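Local coordinates for protein 5-carboxyvanillate decarboxylase (Sphingomonas paucimobilis, PDB 4NG3) that probably catalyses the removal of a carboxylate group from 5-carboxyvanillate, using an active site that holds a manganese ion, at residues 76-81 against 142-147; 171-176 against 200-205; 7-12 against 293-298. All coordinates share one frame; numbering follows the deposited sequence.

Contact 1: 76-81 against 142-147; sequences LTAPGV and VINSHT. With 1DF (4-hydroxy-3-methoxy-5-nitrobenzoic acid), chain J.
Pro79 and Asn144 bring the two backbones nearest, their CA atoms 5.9 Å apart, with no direct hydrogen bond between the segments. This fits their places in the parallel beta/alpha barrel: 76-81 leaves the end of strand 71-76, 142-147 runs off strand 140-144, and strand 111-115 lies between. The loop folds into a type VI turn, its Ala78-Pro79 peptide cis and Gly80 N bonded to Thr77 O. Asn144 carries the contact. Its CG, anti to the carbonyl carbon (chi1 -52°), puts ND2 over the face of the Pro79-Gly80 peptide, 3.2 Å from Pro79 C. Gly80 N is equally near ND2, but two donors cannot pair; a CB on Gly80 would run into ND2. At the other end of the amide, Asn144 OD1 rests 3.5 Å from Ala78 CB. Two waters complete the grip and are consistent with the modelled orientation of the amide: both donate to Leu76 O, while one also donates to Asn144 OD1 at 2.6 Å and the second accepts from Asn144 ND2 at 3.0 Å. Thr77 OG1, hydrogen-bonded to Tyr300 OH, lies near the methoxy oxygen OM of the bound nitrobenzoic acid. The methoxy carbon, CV, comes 3.4 Å from Ala78 O.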
loop_
_atom_site.group_PDB
_atom_site.type_symbol
_atom_site.label_atom_id
_atom_site.label_comp_id
_atom_site.label_asym_id
_atom_site.label_seq_id
_atom_site.Cartn_x
_atom_site.Cartn_y
_atom_site.Cartn_z
ATOM N N LEU A 76 19.945 8.436 12.194
ATOM C CA LEU A 76 19.170 8.994 13.292
ATOM C C LEU A 76 17.740 8.493 13.154
ATOM O O LEU A 76 17.129 8.587 12.079
ATOM C CB LEU A 76 19.218 10.528 13.301
ATOM C CG LEU A 76 18.375 11.191 14.410
ATOM C CD1 LEU A 76 18.899 10.831 15.817
ATOM C CD2 LEU A 76 18.338 12.705 14.209
ATOM N N THR A 77 17.230 7.917 14.239
ATOM C CA THR A 77 15.958 7.209 14.205
ATOM C C THR A 77 14.809 8.167 13.938
ATOM O O THR A 77 14.894 9.360 14.257
ATOM C CB THR A 77 15.706 6.474 15.532
ATOM O OG1 THR A 77 14.574 5.609 15.402
ATOM C CG2 THR A 77 15.474 7.465 16.677
ATOM N N ALA A 78 13.738 7.648 13.347
ATOM C CA ALA A 78 12.547 8.461 13.138
ATOM C C ALA A 78 12.050 8.944 14.495
ATOM O O ALA A 78 12.163 8.222 15.493
ATOM C CB ALA A 78 11.468 7.655 12.418
ATOM N N PRO A 79 11.497 10.165 14.552
ATOM C CA PRO A 79 11.199 11.089 13.450
ATOM C C PRO A 79 12.332 12.076 13.157
ATOM O O PRO A 79 12.088 13.168 12.612
ATOM C CB PRO A 79 9.990 11.852 13.979
ATOM C CG PRO A 79 10.276 11.953 15.461
ATOM C CD PRO A 79 11.010 10.684 15.844
ATOM N N GLY A 80 13.557 11.715 13.511
ATOM C CA GLY A 80 14.692 12.580 13.220
ATOM C C GLY A 80 14.593 13.940 13.880
ATOM O O GLY A 80 14.244 14.050 15.061
ATOM N N VAL A 81 14.908 14.984 13.126
ATOM C CA VAL A 81 14.785 16.337 13.652
ATOM C C VAL A 81 13.576 17.029 13.048
ATOM O O VAL A 81 13.435 18.243 13.164
ATOM C CB VAL A 81 16.047 17.178 13.351
ATOM C CG1 VAL A 81 17.273 16.537 13.980
ATOM C CG2 VAL A 81 16.237 17.334 11.841
ATOM N N VAL A 142 19.570 10.477 5.246
ATOM C CA VAL A 142 18.297 9.904 5.671
ATOM C C VAL A 142 17.295 11.008 6.041
ATOM O O VAL A 142 17.659 12.022 6.639
ATOM C CB VAL A 142 18.479 8.919 6.869
ATOM C CG1 VAL A 142 19.098 9.631 8.086
ATOM C CG2 VAL A 142 17.149 8.248 7.235
ATOM N N ILE A 143 16.035 10.810 5.667
ATOM C CA ILE A 143 14.952 11.695 6.077
ATOM C C ILE A 143 13.732 10.808 6.336
ATOM O O ILE A 143 13.616 9.742 5.748
ATOM C CB ILE A 143 14.660 12.802 5.014
ATOM C CG1 ILE A 143 13.930 13.990 5.645
ATOM C CG2 ILE A 143 13.902 12.244 3.817
ATOM C CD1 ILE A 143 14.763 14.724 6.684
ATOM N N ASN A 144 12.853 11.216 7.252
ATOM C CA ASN A 144 11.715 10.370 7.603
ATOM C C ASN A 144 10.409 10.821 6.978
ATOM O O ASN A 144 9.698 11.628 7.560
ATOM C CB ASN A 144 11.577 10.290 9.122
ATOM C CG ASN A 144 12.871 9.893 9.777
ATOM O OD1 ASN A 144 13.301 8.745 9.670
ATOM N ND2 ASN A 144 13.520 10.842 10.426
ATOM N N SER A 145 10.104 10.283 5.795
ATOM C CA SER A 145 8.934 10.693 5.016
ATOM C C SER A 145 8.650 12.194 5.110
ATOM O O SER A 145 9.563 13.017 4.979
ATOM C CB SER A 145 7.694 9.882 5.402
ATOM O OG SER A 145 6.742 9.940 4.348
ATOM N N HIS A 146 7.401 12.545 5.391
ATOM C CA HIS A 146 6.941 13.936 5.294
ATOM C C HIS A 146 7.600 14.919 6.260
ATOM O O HIS A 146 8.087 14.541 7.330
ATOM C CB HIS A 146 5.420 14.002 5.478
ATOM C CG HIS A 146 4.981 14.071 6.908
ATOM N ND1 HIS A 146 4.855 15.259 7.593
ATOM C CD2 HIS A 146 4.624 13.097 7.777
ATOM C CE1 HIS A 146 4.440 15.014 8.825
ATOM N NE2 HIS A 146 4.294 13.708 8.961
ATOM N N THR A 147 7.599 16.190 5.870
ATOM C CA THR A 147 7.909 17.277 6.789
ATOM C C THR A 147 6.801 18.315 6.750
ATOM O O THR A 147 6.353 18.704 5.669
ATOM C CB THR A 147 9.240 17.964 6.450
ATOM O OG1 THR A 147 10.300 17.001 6.496
ATOM C CG2 THR A 147 9.522 19.089 7.453
HETATM C C1 1DF J . 9.514 1.087 14.730
HETATM C CO1 1DF J . 9.809 0.399 13.551
HETATM C CO2 1DF J . 10.078 2.330 14.977
HETATM C CM1 1DF J . 10.684 0.971 12.623
HETATM C CM2 1DF J . 10.939 2.887 14.054
HETATM O OM 1DF J . 11.536 4.108 14.244
HETATM C CZ 1DF J . 11.245 2.210 12.891
HETATM C CC 1DF J . 8.591 0.547 15.763
HETATM C CV 1DF J . 10.993 5.067 15.084
HETATM O O1 1DF J . 8.349 -0.683 15.827
HETATM O O2 1DF J . 8.059 1.347 16.582
HETATM O O3 1DF J . 12.390 2.609 12.259
HETATM N N 1DF J . 10.775 0.465 11.280
HETATM O O11 1DF J . 11.661 0.939 10.435
HETATM O O22 1DF J . 9.980 -0.479 10.897
HETATM O O HOH W 1 15.390 7.249 10.283
HETATM O O HOH W 2 16.436 11.018 10.899
#

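Contact 2: 171-176 against 200-205; sequences LYIHPR and IETSTN. With MN (manganese (II) ion), chain I; 1DF (4-hydroxy-3-methoxy-5-nitrobenzoic acid), chain J.
In the beta-alpha-beta crossover of the amidohydrolase barrel that leads from strand 171-174 through helix 197-211 to the adjacent parallel strand 223-225, Ile173, Pro175 and Arg176 meet Thr202 and Glu201. No hydrogen bond crosses the contact. Thr202 sits at its centre: with CG2 anti to the backbone N, its methyl faces the strand, 4.1 Å from Ile173 CG2. Its OG1 bonds back to Tyr198 O and lies against the proline, 3.1 Å from Pro175 CA. One residue earlier in the helix, Glu201 CG touches Arg176 O at 3.4 Å. The charged ends diverge, Arg176 to a salt bridge with Asp32 and Glu201 to Ser145 and Tyr151. His174 turns from the helix into the barrel mouth. Its ND1 donates to Pro175 O at 2.8 Å, on a lone pair in the carbonyl plane, although this oxygen stands 22° out of the ring plane; Pro175 CD covers one ring face, offset toward the rim. With the metal bond at NE2, these contacts probably restrict the ring's rotation. The manganese is also held by Glu8, Asp297, a water and two oxygens of the bound nitrobenzoic acid, O3 and O11, and His174 NE2 binds it at 2.2 Å.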
loop_
_atom_site.group_PDB
_atom_site.type_symbol
_atom_site.label_atom_id
_atom_site.label_comp_id
_atom_site.label_asym_id
_atom_site.label_seq_id
_atom_site.Cartn_x
_atom_site.Cartn_y
_atom_site.Cartn_z
ATOM N N LEU A 171 19.612 9.156 -0.848
ATOM C CA LEU A 171 18.724 9.564 0.244
ATOM C C LEU A 171 17.808 8.412 0.616
ATOM O O LEU A 171 17.000 7.985 -0.190
ATOM C CB LEU A 171 17.868 10.774 -0.161
ATOM C CG LEU A 171 16.760 11.130 0.847
ATOM C CD1 LEU A 171 17.337 11.712 2.150
ATOM C CD2 LEU A 171 15.688 12.053 0.237
ATOM N N TYR A 172 17.945 7.928 1.842
ATOM C CA TYR A 172 17.068 6.898 2.385
ATOM C C TYR A 172 15.855 7.634 2.917
ATOM O O TYR A 172 15.982 8.430 3.851
ATOM C CB TYR A 172 17.793 6.172 3.535
ATOM C CG TYR A 172 17.294 4.772 3.839
ATOM C CD1 TYR A 172 15.942 4.523 4.092
ATOM C CD2 TYR A 172 18.173 3.698 3.864
ATOM C CE1 TYR A 172 15.486 3.236 4.362
ATOM C CE2 TYR A 172 17.733 2.416 4.140
ATOM C CZ TYR A 172 16.396 2.188 4.387
ATOM O OH TYR A 172 15.961 0.906 4.655
ATOM N N ILE A 173 14.690 7.416 2.306
ATOM C CA ILE A 173 13.459 7.965 2.850
ATOM C C ILE A 173 12.840 6.917 3.766
ATOM O O ILE A 173 12.229 5.951 3.305
ATOM C CB ILE A 173 12.450 8.407 1.766
ATOM C CG1 ILE A 173 13.080 9.495 0.885
ATOM C CG2 ILE A 173 11.177 8.936 2.429
ATOM C CD1 ILE A 173 12.135 10.111 -0.136
ATOM N N HIS A 174 13.049 7.110 5.068
ATOM C CA HIS A 174 12.574 6.195 6.101
ATOM C C HIS A 174 11.145 6.583 6.498
ATOM O O HIS A 174 10.722 7.729 6.287
ATOM C CB HIS A 174 13.534 6.277 7.297
ATOM C CG HIS A 174 13.212 5.330 8.412
ATOM N ND1 HIS A 174 12.277 5.616 9.383
ATOM C CD2 HIS A 174 13.707 4.106 8.714
ATOM C CE1 HIS A 174 12.199 4.601 10.227
ATOM N NE2 HIS A 174 13.062 3.675 9.847
ATOM N N PRO A 175 10.374 5.636 7.057
ATOM C CA PRO A 175 9.020 6.037 7.450
ATOM C C PRO A 175 8.957 6.946 8.673
ATOM O O PRO A 175 9.909 7.048 9.445
ATOM C CB PRO A 175 8.369 4.709 7.839
ATOM C CG PRO A 175 9.110 3.679 7.077
ATOM C CD PRO A 175 10.535 4.166 7.079
ATOM N N ARG A 176 7.807 7.584 8.825
ATOM C CA ARG A 176 7.347 8.118 10.104
ATOM C C ARG A 176 5.832 7.896 10.066
ATOM O O ARG A 176 5.311 7.378 9.067
ATOM C CB ARG A 176 7.701 9.598 10.272
ATOM C CG ARG A 176 7.066 10.527 9.255
ATOM C CD ARG A 176 7.438 11.993 9.498
ATOM N NE ARG A 176 6.860 12.534 10.725
ATOM C CZ ARG A 176 6.863 13.825 11.043
ATOM N NH1 ARG A 176 7.422 14.710 10.224
ATOM N NH2 ARG A 176 6.308 14.231 12.177
ATOM N N ILE A 200 2.169 3.001 4.252
ATOM C CA ILE A 200 1.232 3.775 3.447
ATOM C C ILE A 200 1.744 5.206 3.320
ATOM O O ILE A 200 1.768 5.787 2.237
ATOM C CB ILE A 200 -0.165 3.775 4.088
ATOM C CG1 ILE A 200 -0.703 2.344 4.181
ATOM C CG2 ILE A 200 -1.116 4.715 3.337
ATOM C CD1 ILE A 200 -0.501 1.525 2.904
ATOM N N GLU A 201 2.156 5.765 4.448
ATOM C CA GLU A 201 2.725 7.105 4.494
ATOM C C GLU A 201 3.923 7.249 3.560
ATOM O O GLU A 201 4.013 8.213 2.790
ATOM C CB GLU A 201 3.096 7.444 5.953
ATOM C CG GLU A 201 4.143 8.535 6.146
ATOM C CD GLU A 201 3.681 9.896 5.694
ATOM O OE1 GLU A 201 2.449 10.132 5.607
ATOM O OE2 GLU A 201 4.562 10.736 5.410
ATOM N N THR A 202 4.840 6.280 3.607
ATOM C CA THR A 202 6.108 6.423 2.906
ATOM C C THR A 202 5.953 6.132 1.407
ATOM O O THR A 202 6.498 6.843 0.566
ATOM C CB THR A 202 7.180 5.509 3.530
ATOM O OG1 THR A 202 7.198 5.716 4.953
ATOM C CG2 THR A 202 8.546 5.811 2.949
ATOM N N SER A 203 5.181 5.100 1.082
ATOM C CA SER A 203 4.937 4.737 -0.311
ATOM C C SER A 203 4.154 5.839 -1.019
ATOM O O SER A 203 4.405 6.124 -2.187
ATOM C CB SER A 203 4.196 3.397 -0.410
ATOM O OG SER A 203 2.911 3.465 0.187
ATOM N N THR A 204 3.212 6.461 -0.313
ATOM C CA THR A 204 2.435 7.563 -0.895
ATOM C C THR A 204 3.323 8.788 -1.162
ATOM O O THR A 204 3.195 9.443 -2.195
ATOM C CB THR A 204 1.209 7.920 -0.033
ATOM O OG1 THR A 204 0.355 6.766 0.061
ATOM C CG2 THR A 204 0.419 9.073 -0.649
ATOM N N ASN A 205 4.254 9.064 -0.255
ATOM C CA ASN A 205 5.236 10.132 -0.494
ATOM C C ASN A 205 6.001 9.838 -1.788
ATOM O O ASN A 205 6.079 10.664 -2.698
ATOM C CB ASN A 205 6.197 10.218 0.693
ATOM C CG ASN A 205 7.003 11.511 0.724
ATOM O OD1 ASN A 205 7.026 12.290 -0.239
ATOM N ND2 ASN A 205 7.685 11.738 1.843
HETATM MN MN MN I . 13.383 1.612 10.653
HETATM C C1 1DF J . 9.514 1.087 14.730
HETATM C CO1 1DF J . 9.809 0.399 13.551
HETATM C CO2 1DF J . 10.078 2.330 14.977
HETATM C CM1 1DF J . 10.684 0.971 12.623
HETATM C CM2 1DF J . 10.939 2.887 14.054
HETATM O OM 1DF J . 11.536 4.108 14.244
HETATM C CZ 1DF J . 11.245 2.210 12.891
HETATM C CC 1DF J . 8.591 0.547 15.763
HETATM C CV 1DF J . 10.993 5.067 15.084
HETATM O O1 1DF J . 8.349 -0.683 15.827
HETATM O O2 1DF J . 8.059 1.347 16.582
HETATM O O3 1DF J . 12.390 2.609 12.259
HETATM N N 1DF J . 10.775 0.465 11.280
HETATM O O11 1DF J . 11.661 0.939 10.435
HETATM O O22 1DF J . 9.980 -0.479 10.897
HETATM O O HOH W 3 15.474 2.048 11.315
#

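Contact 3: 7-12 against 293-298. With MN (manganese (II) ion), chain I; 1DF (4-hydroxy-3-methoxy-5-nitrobenzoic acid), chain J.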
loop_
_atom_site.group_PDB
_atom_site.type_symbol
_atom_site.label_atom_id
_atom_site.label_comp_id
_atom_site.label_asym_id
_atom_site.label_seq_id
_atom_site.Cartn_x
_atom_site.Cartn_y
_atom_site.Cartn_z
ATOM N N THR A 7 21.531 -2.003 6.385
ATOM C CA THR A 7 21.370 -0.637 5.873
ATOM C C THR A 7 20.323 0.259 6.539
ATOM O O THR A 7 20.176 1.408 6.137
ATOM C CB THR A 7 21.095 -0.626 4.344
ATOM O OG1 THR A 7 19.982 -1.484 4.051
ATOM C CG2 THR A 7 22.298 -1.114 3.598
ATOM N N GLU A 8 19.590 -0.238 7.530
ATOM C CA GLU A 8 18.570 0.604 8.163
ATOM C C GLU A 8 18.663 0.524 9.681
ATOM O O GLU A 8 17.713 0.149 10.362
ATOM C CB GLU A 8 17.147 0.251 7.687
ATOM C CG GLU A 8 16.103 1.335 8.026
ATOM C CD GLU A 8 14.674 0.922 7.685
ATOM O OE1 GLU A 8 14.401 0.598 6.505
ATOM O OE2 GLU A 8 13.825 0.911 8.599
ATOM N N GLU A 9 19.818 0.896 10.210
ATOM C CA GLU A 9 20.091 0.640 11.611
ATOM C C GLU A 9 19.998 1.922 12.412
ATOM O O GLU A 9 20.791 2.850 12.234
ATOM C CB GLU A 9 21.445 -0.042 11.747
ATOM C CG GLU A 9 21.641 -1.163 10.712
ATOM C CD GLU A 9 20.425 -2.090 10.632
ATOM O OE1 GLU A 9 19.952 -2.394 9.507
ATOM O OE2 GLU A 9 19.937 -2.505 11.707
ATOM N N ALA A 10 19.005 1.971 13.287
ATOM C CA ALA A 10 18.660 3.199 13.979
ATOM C C ALA A 10 19.597 3.488 15.146
ATOM O O ALA A 10 20.057 2.578 15.827
ATOM C CB ALA A 10 17.202 3.139 14.457
ATOM N N VAL A 11 19.862 4.770 15.365
ATOM C CA VAL A 11 20.673 5.231 16.469
ATOM C C VAL A 11 20.082 6.566 16.926
ATOM O O VAL A 11 19.283 7.184 16.209
ATOM C CB VAL A 11 22.147 5.440 16.021
ATOM C CG1 VAL A 11 22.257 6.662 15.124
ATOM C CG2 VAL A 11 23.081 5.572 17.222
ATOM N N THR A 12 20.436 7.002 18.127
ATOM C CA THR A 12 20.100 8.351 18.543
ATOM C C THR A 12 21.224 8.913 19.395
ATOM O O THR A 12 22.124 8.182 19.800
ATOM C CB THR A 12 18.785 8.403 19.336
ATOM O OG1 THR A 12 18.400 9.776 19.523
ATOM C CG2 THR A 12 18.966 7.734 20.691
ATOM N N MET A 293 18.875 -4.352 -1.222
ATOM C CA MET A 293 19.874 -4.394 -0.148
ATOM C C MET A 293 19.295 -5.006 1.109
ATOM O O MET A 293 18.118 -4.846 1.414
ATOM C CB MET A 293 20.368 -2.985 0.178
ATOM C CG MET A 293 21.204 -2.362 -0.915
ATOM S SD MET A 293 21.644 -0.639 -0.581
ATOM C CE MET A 293 20.106 0.182 -1.027
ATOM N N TRP A 294 20.142 -5.700 1.842
ATOM C CA TRP A 294 19.737 -6.303 3.102
ATOM C C TRP A 294 19.783 -5.261 4.208
ATOM O O TRP A 294 20.613 -4.348 4.178
ATOM C CB TRP A 294 20.686 -7.464 3.419
ATOM C CG TRP A 294 20.449 -8.096 4.744
ATOM C CD1 TRP A 294 19.397 -8.898 5.092
ATOM C CD2 TRP A 294 21.279 -7.994 5.906
ATOM N NE1 TRP A 294 19.515 -9.287 6.401
ATOM C CE2 TRP A 294 20.667 -8.754 6.923
ATOM C CE3 TRP A 294 22.476 -7.323 6.189
ATOM C CZ2 TRP A 294 21.207 -8.868 8.203
ATOM C CZ3 TRP A 294 23.020 -7.441 7.455
ATOM C CH2 TRP A 294 22.388 -8.212 8.450
ATOM N N ALA A 295 18.901 -5.399 5.190
ATOM C CA ALA A 295 18.945 -4.584 6.393
ATOM C C ALA A 295 18.337 -5.359 7.548
ATOM O O ALA A 295 17.686 -6.383 7.338
ATOM C CB ALA A 295 18.195 -3.276 6.187
ATOM N N ILE A 296 18.527 -4.850 8.763
ATOM C CA ILE A 296 17.980 -5.492 9.954
ATOM C C ILE A 296 16.829 -4.699 10.529
ATOM O O ILE A 296 15.821 -5.287 10.916
ATOM C CB ILE A 296 19.038 -5.630 11.075
ATOM C CG1 ILE A 296 20.194 -6.511 10.619
ATOM C CG2 ILE A 296 18.406 -6.201 12.379
ATOM C CD1 ILE A 296 21.388 -6.444 11.552
ATOM N N ASP A 297 16.985 -3.373 10.565
ATOM C CA ASP A 297 16.070 -2.468 11.278
ATOM C C ASP A 297 16.259 -2.569 12.805
ATOM O O ASP A 297 15.298 -2.423 13.571
ATOM C CB ASP A 297 14.600 -2.741 10.891
ATOM C CG ASP A 297 13.776 -1.473 10.721
ATOM O OD1 ASP A 297 14.150 -0.413 11.271
ATOM O OD2 ASP A 297 12.725 -1.550 10.039
ATOM N N TYR A 298 17.497 -2.815 13.238
ATOM C CA TYR A 298 17.861 -2.794 14.656
ATOM C C TYR A 298 17.721 -1.358 15.184
ATOM O O TYR A 298 18.037 -0.408 14.458
ATOM C CB TYR A 298 19.319 -3.259 14.806
ATOM C CG TYR A 298 19.789 -3.378 16.233
ATOM C CD1 TYR A 298 19.530 -4.521 16.966
ATOM C CD2 TYR A 298 20.501 -2.349 16.843
ATOM C CE1 TYR A 298 19.948 -4.639 18.278
ATOM C CE2 TYR A 298 20.918 -2.453 18.154
ATOM C CZ TYR A 298 20.641 -3.605 18.866
ATOM O OH TYR A 298 21.055 -3.733 20.170
HETATM MN MN MN I . 13.383 1.612 10.653
HETATM C C1 1DF J . 9.514 1.087 14.730
HETATM C CO1 1DF J . 9.809 0.399 13.551
HETATM C CO2 1DF J . 10.078 2.330 14.977
HETATM C CM1 1DF J . 10.684 0.971 12.623
HETATM C CM2 1DF J . 10.939 2.887 14.054
HETATM O OM 1DF J . 11.536 4.108 14.244
HETATM C CZ 1DF J . 11.245 2.210 12.891
HETATM C CC 1DF J . 8.591 0.547 15.763
HETATM C CV 1DF J . 10.993 5.067 15.084
HETATM O O1 1DF J . 8.349 -0.683 15.827
HETATM O O2 1DF J . 8.059 1.347 16.582
HETATM O O3 1DF J . 12.390 2.609 12.259
HETATM N N 1DF J . 10.775 0.465 11.280
HETATM O O11 1DF J . 11.661 0.939 10.435
HETATM O O22 1DF J . 9.980 -0.479 10.897
HETATM O O HOH W 3 15.474 2.048 11.315
#
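Glu9 gathers the N-H groups of three consecutive residues, Ile296, Asp297 and Tyr298, on one carboxylate. OE1 accepts from Ile296 N at 2.9 Å, nearly straight at 166°, and from Asp297 N at 3.3 Å; OE2 takes Tyr298 N at 2.9 Å. All three arrive on the syn side, somewhat out of the carboxylate plane. OE1 has a further donor, the backbone N of Glu8, which comes from above that plane. The side chain, bent at chi2, thus satisfies four buried amides and fixes the loop that carries Asp297. A leucine here would probably leave the three loop amides without their acceptor and the loop that places Asp297 less firmly held.

The preceding residue works on the other side of the strand. Glu8 and Asp297 extend side by side in the same direction, their carboxylate planes 74° apart, and the manganese joins them: Glu8 OE2 and Asp297 OD1 each bind it at 2.2 Å. Their second oxygens have partners too, Glu8 OE1 in Tyr172 and Ser272, Asp297 OD2 in His227. The backbone of Asp297 lies in the left-handed helical region, and its CA is 3.2 Å from Glu8 O in a CA-H...O contact.

Backbone and hydroxyl bonds flank this centre. Thr7 OG1 donates to Trp294 O at 2.9 Å from 46° above the carbonyl plane, whereas the bond from Thr7 N to the same oxygen is weak; Ala10 N meets Tyr298 O at 2.8 Å. The contact closes the barrel, joining its first strand, 5-11, to the end of its last, 292-293. Strand 71-76 borders the first on its other side, strand 267-270 borders the last, and helix 303-311 packs outside on Trp294, Ile296 and Tyr298.

All three contacts are buried and none lies at the surface; all reach the same barrel sheet and its bound ligand. Contact 3 seals the seam between first and last strands with many direct hydrogen bonds, contact 1 spans two non-adjacent strands through the packing of one asparagine, with water-mediated polar links, and contact 2 joins strand to outer helix by van der Waals contact. Contacts 2 and 3 share the manganese. Contacts 1 and 2 are joined by adjacent strands, with Ile143 O probably accepting a hydrogen bond from His174 N; a probable hydrogen bond from Thr77 N to Val11 O links contacts 1 and 3. The helix of contact 2 also faces the second subunit.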